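Local coordinates for protein cellulase (Clostridium cellulovorans, PDB 6UI3) that is a broad-specificity family 5 endoglucanase domain of a longer protein, cutting internal beta-1,4 links of cellulose and probably of xylan, at residues Trp69-Ile80 / Asn125-Ile134. Residues are numbered along the deposited sequence; the frame is centred on the assembly and turned at random.
Sequences WDENYIDANYTI and NEGTIVWTQI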
# COMPACT_ATOMS: atom_id res chain seq x y z
N TRP A 69 -14.43 1.32 -2.70
CA TRP A 69 -15.66 0.69 -2.22
C TRP A 69 -16.94 1.43 -2.59
O TRP A 69 -18.01 0.80 -2.59
CB TRP A 69 -15.61 0.55 -0.69
CG TRP A 69 -14.47 -0.27 -0.19
CD1 TRP A 69 -13.22 0.17 0.14
CD2 TRP A 69 -14.46 -1.69 0.03
NE1 TRP A 69 -12.44 -0.88 0.57
CE2 TRP A 69 -13.17 -2.04 0.51
CE3 TRP A 69 -15.40 -2.71 -0.14
CZ2 TRP A 69 -12.82 -3.35 0.83
CZ3 TRP A 69 -15.05 -4.01 0.17
CH2 TRP A 69 -13.78 -4.32 0.65
N ASP A 70 -16.86 2.72 -2.88
CA ASP A 70 -18.05 3.57 -2.92
C ASP A 70 -18.78 3.57 -4.26
O ASP A 70 -19.73 4.34 -4.42
CB ASP A 70 -17.78 4.97 -2.38
CG ASP A 70 -16.76 5.76 -3.17
OD1 ASP A 70 -16.09 5.20 -4.06
OD2 ASP A 70 -16.62 6.97 -2.87
N GLU A 71 -18.42 2.69 -5.19
CA GLU A 71 -19.29 2.39 -6.33
C GLU A 71 -20.10 1.13 -6.08
O GLU A 71 -20.89 0.73 -6.94
CB GLU A 71 -18.48 2.25 -7.63
CG GLU A 71 -17.67 3.51 -7.95
CD GLU A 71 -16.88 3.45 -9.26
OE1 GLU A 71 -16.36 2.40 -9.62
OE2 GLU A 71 -16.78 4.50 -9.92
N ASN A 72 -19.96 0.53 -4.89
CA ASN A 72 -20.63 -0.72 -4.55
C ASN A 72 -21.43 -0.63 -3.26
O ASN A 72 -21.63 -1.64 -2.56
CB ASN A 72 -19.64 -1.87 -4.52
CG ASN A 72 -19.29 -2.32 -5.89
OD1 ASN A 72 -20.01 -3.12 -6.49
ND2 ASN A 72 -18.22 -1.77 -6.45
N TYR A 73 -21.94 0.55 -2.95
CA TYR A 73 -22.89 0.69 -1.85
C TYR A 73 -24.30 0.40 -2.35
O TYR A 73 -24.71 0.90 -3.40
CB TYR A 73 -22.84 2.11 -1.29
CG TYR A 73 -21.52 2.56 -0.66
CD1 TYR A 73 -20.62 1.67 -0.09
CD2 TYR A 73 -21.21 3.91 -0.62
CE1 TYR A 73 -19.45 2.13 0.51
CE2 TYR A 73 -20.04 4.36 -0.05
CZ TYR A 73 -19.16 3.47 0.52
OH TYR A 73 -17.99 3.87 1.12
N ILE A 74 -25.05 -0.38 -1.58
CA ILE A 74 -26.37 -0.84 -2.00
C ILE A 74 -27.51 -0.03 -1.40
O ILE A 74 -28.68 -0.31 -1.69
CB ILE A 74 -26.55 -2.35 -1.72
CG1 ILE A 74 -26.62 -2.62 -0.21
CG2 ILE A 74 -25.45 -3.11 -2.40
CD1 ILE A 74 -26.81 -4.09 0.13
N ASP A 75 -27.21 0.93 -0.54
CA ASP A 75 -28.21 1.75 0.11
C ASP A 75 -27.57 3.11 0.33
O ASP A 75 -26.52 3.42 -0.23
CB ASP A 75 -28.73 1.05 1.38
CG ASP A 75 -27.64 0.83 2.42
OD1 ASP A 75 -26.55 1.45 2.33
OD2 ASP A 75 -27.88 0.01 3.34
N ALA A 76 -28.19 3.92 1.18
CA ALA A 76 -27.70 5.27 1.43
C ALA A 76 -26.82 5.35 2.66
O ALA A 76 -26.44 6.47 3.06
CB ALA A 76 -28.89 6.23 1.55
N ASN A 77 -26.48 4.23 3.29
CA ASN A 77 -25.67 4.27 4.50
C ASN A 77 -24.41 3.42 4.38
O ASN A 77 -23.96 2.80 5.34
CB ASN A 77 -26.46 3.89 5.76
CG ASN A 77 -25.82 4.43 7.02
OD1 ASN A 77 -25.37 5.58 7.05
ND2 ASN A 77 -25.75 3.61 8.06
N TYR A 78 -23.83 3.38 3.18
CA TYR A 78 -22.52 2.81 2.94
C TYR A 78 -22.50 1.29 3.10
O TYR A 78 -21.43 0.72 3.34
CB TYR A 78 -21.42 3.45 3.80
CG TYR A 78 -21.53 4.95 3.95
CD1 TYR A 78 -21.46 5.80 2.85
CD2 TYR A 78 -21.64 5.51 5.19
CE1 TYR A 78 -21.52 7.18 3.01
CE2 TYR A 78 -21.72 6.89 5.36
CZ TYR A 78 -21.65 7.71 4.26
OH TYR A 78 -21.70 9.08 4.44
N THR A 79 -23.63 0.61 2.95
CA THR A 79 -23.62 -0.86 3.02
C THR A 79 -22.99 -1.41 1.75
O THR A 79 -23.44 -1.12 0.65
CB THR A 79 -25.04 -1.39 3.17
OG1 THR A 79 -25.64 -0.87 4.35
CG2 THR A 79 -25.04 -2.92 3.24
N ILE A 80 -21.97 -2.24 1.91
CA ILE A 80 -21.23 -2.79 0.78
C ILE A 80 -21.96 -4.01 0.22
O ILE A 80 -22.38 -4.90 0.97
CB ILE A 80 -19.80 -3.15 1.22
CG1 ILE A 80 -19.05 -1.87 1.65
CG2 ILE A 80 -19.06 -3.89 0.12
CD1 ILE A 80 -17.83 -2.13 2.54
N ASN A 125 -17.30 9.12 9.98
CA ASN A 125 -18.48 8.27 10.01
C ASN A 125 -18.46 7.24 8.87
O ASN A 125 -18.68 6.04 9.10
CB ASN A 125 -19.74 9.14 9.95
CG ASN A 125 -21.01 8.33 10.04
OD1 ASN A 125 -21.26 7.62 11.02
ND2 ASN A 125 -21.82 8.43 9.02
N GLU A 126 -18.17 7.68 7.64
CA GLU A 126 -18.11 6.74 6.53
C GLU A 126 -16.99 5.72 6.74
O GLU A 126 -17.19 4.52 6.55
CB GLU A 126 -17.97 7.47 5.20
CG GLU A 126 -17.94 6.52 4.00
CD GLU A 126 -17.86 7.21 2.65
OE1 GLU A 126 -17.92 8.46 2.60
OE2 GLU A 126 -17.73 6.50 1.63
N GLY A 127 -15.81 6.18 7.14
CA GLY A 127 -14.73 5.23 7.37
C GLY A 127 -15.04 4.23 8.46
O GLY A 127 -14.67 3.06 8.37
N THR A 128 -15.73 4.68 9.51
CA THR A 128 -16.12 3.78 10.59
C THR A 128 -17.09 2.72 10.08
O THR A 128 -16.93 1.52 10.37
CB THR A 128 -16.76 4.56 11.74
OG1 THR A 128 -15.76 5.39 12.38
CG2 THR A 128 -17.36 3.65 12.79
N ILE A 129 -18.10 3.13 9.33
CA ILE A 129 -19.11 2.18 8.85
C ILE A 129 -18.50 1.19 7.85
O ILE A 129 -18.78 -0.01 7.90
CB ILE A 129 -20.30 2.96 8.26
CG1 ILE A 129 -21.03 3.70 9.39
CG2 ILE A 129 -21.24 2.02 7.50
CD1 ILE A 129 -22.01 4.74 8.90
N VAL A 130 -17.62 1.67 6.97
CA VAL A 130 -16.97 0.81 5.99
C VAL A 130 -16.00 -0.15 6.67
O VAL A 130 -16.04 -1.36 6.43
CB VAL A 130 -16.29 1.66 4.89
CG1 VAL A 130 -15.38 0.81 4.03
CG2 VAL A 130 -17.35 2.37 4.04
N TRP A 131 -15.13 0.37 7.54
CA TRP A 131 -14.18 -0.50 8.22
C TRP A 131 -14.86 -1.50 9.14
O TRP A 131 -14.36 -2.62 9.29
CB TRP A 131 -13.08 0.29 8.96
CG TRP A 131 -11.93 0.55 8.04
CD1 TRP A 131 -11.50 1.76 7.56
CD2 TRP A 131 -11.11 -0.45 7.45
NE1 TRP A 131 -10.43 1.56 6.70
CE2 TRP A 131 -10.19 0.21 6.60
CE3 TRP A 131 -11.05 -1.85 7.55
CZ2 TRP A 131 -9.23 -0.49 5.85
CZ3 TRP A 131 -10.11 -2.54 6.79
CH2 TRP A 131 -9.21 -1.86 5.95
N THR A 132 -15.98 -1.14 9.77
CA THR A 132 -16.70 -2.12 10.58
C THR A 132 -17.12 -3.30 9.72
O THR A 132 -16.99 -4.46 10.13
CB THR A 132 -17.90 -1.47 11.26
OG1 THR A 132 -17.45 -0.46 12.17
CG2 THR A 132 -18.70 -2.48 12.07
N GLN A 133 -17.61 -3.03 8.51
CA GLN A 133 -18.00 -4.11 7.60
C GLN A 133 -16.82 -4.94 7.13
O GLN A 133 -16.89 -6.17 7.10
CB GLN A 133 -18.73 -3.53 6.39
CG GLN A 133 -20.09 -2.96 6.70
CD GLN A 133 -20.67 -2.26 5.50
OE1 GLN A 133 -21.26 -2.91 4.64
NE2 GLN A 133 -20.48 -0.96 5.41
N ILE A 134 -15.74 -4.30 6.69
CA ILE A 134 -14.57 -5.05 6.22
C ILE A 134 -14.02 -5.90 7.35
O ILE A 134 -13.77 -7.10 7.20
CB ILE A 134 -13.48 -4.12 5.64
CG1 ILE A 134 -14.01 -3.28 4.48
CG2 ILE A 134 -12.25 -4.94 5.21
CD1 ILE A 134 -13.09 -2.16 4.08
O HOH W 1 -16.30 7.92 -0.23
O HOH W 2 -24.56 7.45 8.76
O HOH W 3 -20.85 10.14 6.76
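Glu126 lies flat over the Tyr78 ring: its CG sits 3.7 Å from the ring centroid, close to the normal, and its carboxylate stacks parallel to the ring. With CG anti to the backbone N (chi1 -179°), the extended chain runs over the ring and brings the carboxylate, at its CE1 side, to Tyr73, whose OH donates to the anti lone pair of Glu126 OE2 at 2.7 Å. A water donates to this oxygen and to Asp70 OD2, itself bonded to the backbone N of Lys110, bridging two carboxylates that probably both carry negative charge. Ile129 CD1 lies 3.8 Å from Tyr78 CD2, near the ring plane. One helical turn on, the Gln133 amide clamps the loop backbone: NE2 donates to Tyr78 O at 2.8 Å, above the carbonyl plane, while OE1 takes the Ile80 N-H at 2.9 Å, on an in-plane lone pair. A second NE2 bond, to Ile129 O, fixes the amide's rotation. Deeper in, Ile134 CD1 packs 3.5 Å from Trp69 CZ2, over one face of the indole, toward its rim. The loop after strand 62-65 is held against helix 120-137, which follows the next strand, 101-105, of a (beta/alpha)8 TIM barrel.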